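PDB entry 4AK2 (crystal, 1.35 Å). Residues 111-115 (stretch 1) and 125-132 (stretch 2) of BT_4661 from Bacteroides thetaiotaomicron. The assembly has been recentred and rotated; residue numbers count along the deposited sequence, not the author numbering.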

# COMPACT_ATOMS: atom_id res chain seq x y z
N VAL A 111 8.16 1.45 4.29
CA VAL A 111 7.42 1.23 5.51
C VAL A 111 6.06 1.88 5.34
O VAL A 111 5.99 3.04 4.88
CB VAL A 111 8.16 1.74 6.77
CG1 VAL A 111 7.34 1.48 8.04
CG2 VAL A 111 9.55 1.13 6.85
N PHE A 112 4.99 1.22 5.74
CA PHE A 112 3.65 1.66 5.52
C PHE A 112 2.93 1.94 6.82
O PHE A 112 3.22 1.33 7.87
CB PHE A 112 2.88 0.60 4.75
CG PHE A 112 3.47 0.28 3.40
CD1 PHE A 112 4.43 -0.72 3.27
CD2 PHE A 112 2.99 0.87 2.23
CE1 PHE A 112 4.93 -1.08 2.04
CE2 PHE A 112 3.51 0.52 0.99
CZ PHE A 112 4.46 -0.50 0.87
N PHE A 113 1.97 2.87 6.75
CA PHE A 113 1.17 3.30 7.89
C PHE A 113 -0.29 3.35 7.56
O PHE A 113 -0.65 3.72 6.45
CB PHE A 113 1.63 4.69 8.39
CG PHE A 113 3.01 4.68 8.92
CD1 PHE A 113 4.11 4.83 8.06
CD2 PHE A 113 3.25 4.52 10.28
CE1 PHE A 113 5.44 4.77 8.54
CE2 PHE A 113 4.57 4.46 10.79
CZ PHE A 113 5.67 4.61 9.92
N HIS A 114 -1.13 2.98 8.52
CA HIS A 114 -2.59 3.12 8.37
C HIS A 114 -3.14 3.81 9.57
O HIS A 114 -2.95 3.35 10.71
CB HIS A 114 -3.28 1.75 8.26
CG HIS A 114 -4.80 1.85 8.17
ND1 HIS A 114 -5.65 1.20 8.99
CD2 HIS A 114 -5.60 2.63 7.32
CE1 HIS A 114 -6.92 1.50 8.67
NE2 HIS A 114 -6.90 2.39 7.67
N PHE A 115 -3.82 4.93 9.38
CA PHE A 115 -4.48 5.67 10.47
C PHE A 115 -5.94 5.22 10.41
O PHE A 115 -6.70 5.68 9.56
CB PHE A 115 -4.29 7.17 10.33
CG PHE A 115 -4.59 7.99 11.57
CD1 PHE A 115 -5.21 7.45 12.72
CD2 PHE A 115 -4.23 9.33 11.57
CE1 PHE A 115 -5.44 8.25 13.85
CE2 PHE A 115 -4.47 10.14 12.68
CZ PHE A 115 -5.08 9.59 13.81
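Stretch 2 125-132: LEYTPFVF

Stretch 2 packs on stretch 1 mainly through side chains, with the Phe130 ring also lying against the backbone of the strand, in a small, largely aromatic contact that buries 305 Å² in total and contains no hydrogen bond between the two backbones or side chains. Stretch 1 is extended strand throughout; stretch 2 approaches as loop, passes through a cis peptide bond before Pro129, and becomes strand at Val131. The backbones stay well apart, with CA atoms 7.4 Å from each other both for Phe112 and Val131 and for His114 and Phe130. The pairing runs antiparallel: the later residue of stretch 1 meets the earlier one of stretch 2. Phe112 and His114 point their CA-to-CB bonds toward stretch 2, while Val111 and Phe113 between and beside them point away. Phe130, chi1 p, is the centre of the contact. Its ring lies against the strand, CZ 3.4 Å from His114 N and CE1 3.5 Å from Phe113 C, and His114 CB stands almost on the ring normal, 3.5 Å from the centroid of the Phe130 ring. The His114 and Phe130 rings meet obliquely, planes at 44°. Next along, Val131 CG2 sits over one face of the Phe112 ring, 3.5 Å from Phe112 CG. At the other end, His114 CE1 reaches Leu125 O at 4.1 Å.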

# COMPACT_ATOMS: atom_id res chain seq x y z
N LEU A 125 -13.30 0.07 8.82
CA LEU A 125 -12.82 -0.85 7.78
C LEU A 125 -11.31 -1.07 7.91
O LEU A 125 -10.53 -0.15 7.73
CB LEU A 125 -13.14 -0.26 6.39
CG LEU A 125 -12.73 -1.13 5.18
CD1 LEU A 125 -13.52 -2.45 5.16
CD2 LEU A 125 -13.02 -0.36 3.91
N GLU A 126 -10.92 -2.32 8.21
CA GLU A 126 -9.54 -2.63 8.47
C GLU A 126 -9.10 -3.90 7.74
O GLU A 126 -9.65 -5.00 7.97
CB GLU A 126 -9.28 -2.82 9.98
CG GLU A 126 -9.51 -1.52 10.74
CD GLU A 126 -9.06 -1.57 12.18
OE1 GLU A 126 -8.74 -2.69 12.67
OE2 GLU A 126 -9.04 -0.52 12.85
N TYR A 127 -8.11 -3.79 6.88
CA TYR A 127 -7.45 -4.94 6.28
C TYR A 127 -6.22 -5.23 7.16
O TYR A 127 -5.43 -4.31 7.44
CB TYR A 127 -6.96 -4.59 4.87
CG TYR A 127 -8.06 -4.45 3.84
CD1 TYR A 127 -8.77 -3.27 3.67
CD2 TYR A 127 -8.43 -5.53 3.05
CE1 TYR A 127 -9.77 -3.14 2.74
CE2 TYR A 127 -9.44 -5.44 2.11
CZ TYR A 127 -10.13 -4.23 1.96
OH TYR A 127 -11.16 -4.13 1.04
N THR A 128 -6.07 -6.47 7.56
CA THR A 128 -4.91 -6.87 8.39
C THR A 128 -4.32 -8.10 7.73
O THR A 128 -4.85 -9.21 7.93
CB THR A 128 -5.36 -7.17 9.83
OG1 THR A 128 -5.95 -6.00 10.40
CG2 THR A 128 -4.17 -7.63 10.69
N PRO A 129 -3.21 -7.99 6.99
CA PRO A 129 -2.40 -6.80 6.74
C PRO A 129 -3.09 -5.84 5.79
O PRO A 129 -3.87 -6.21 4.93
CB PRO A 129 -1.14 -7.39 6.06
CG PRO A 129 -1.67 -8.60 5.32
CD PRO A 129 -2.70 -9.17 6.25
N PHE A 130 -2.71 -4.57 5.95
CA PHE A 130 -3.20 -3.50 5.05
C PHE A 130 -2.28 -3.24 3.89
O PHE A 130 -2.56 -2.35 3.07
CB PHE A 130 -3.57 -2.23 5.80
CG PHE A 130 -2.40 -1.54 6.47
CD1 PHE A 130 -1.65 -0.58 5.75
CD2 PHE A 130 -2.07 -1.80 7.81
CE1 PHE A 130 -0.60 0.09 6.37
CE2 PHE A 130 -1.01 -1.14 8.43
CZ PHE A 130 -0.28 -0.21 7.69
N VAL A 131 -1.17 -3.96 3.77
CA VAL A 131 -0.31 -3.93 2.60
C VAL A 131 -0.47 -5.31 1.93
O VAL A 131 -0.07 -6.34 2.52
CB VAL A 131 1.15 -3.67 2.91
CG1 VAL A 131 1.98 -3.55 1.63
CG2 VAL A 131 1.30 -2.38 3.76
N PHE A 132 -1.09 -5.36 0.77
CA PHE A 132 -1.29 -6.59 0.03
C PHE A 132 -0.07 -6.76 -0.87
O PHE A 132 0.10 -5.99 -1.83
CB PHE A 132 -2.63 -6.50 -0.78
CG PHE A 132 -2.83 -7.66 -1.74
CD1 PHE A 132 -2.29 -8.94 -1.47
CD2 PHE A 132 -3.53 -7.48 -2.94
CE1 PHE A 132 -2.45 -10.03 -2.34
CE2 PHE A 132 -3.73 -8.59 -3.82
CZ PHE A 132 -3.15 -9.83 -3.52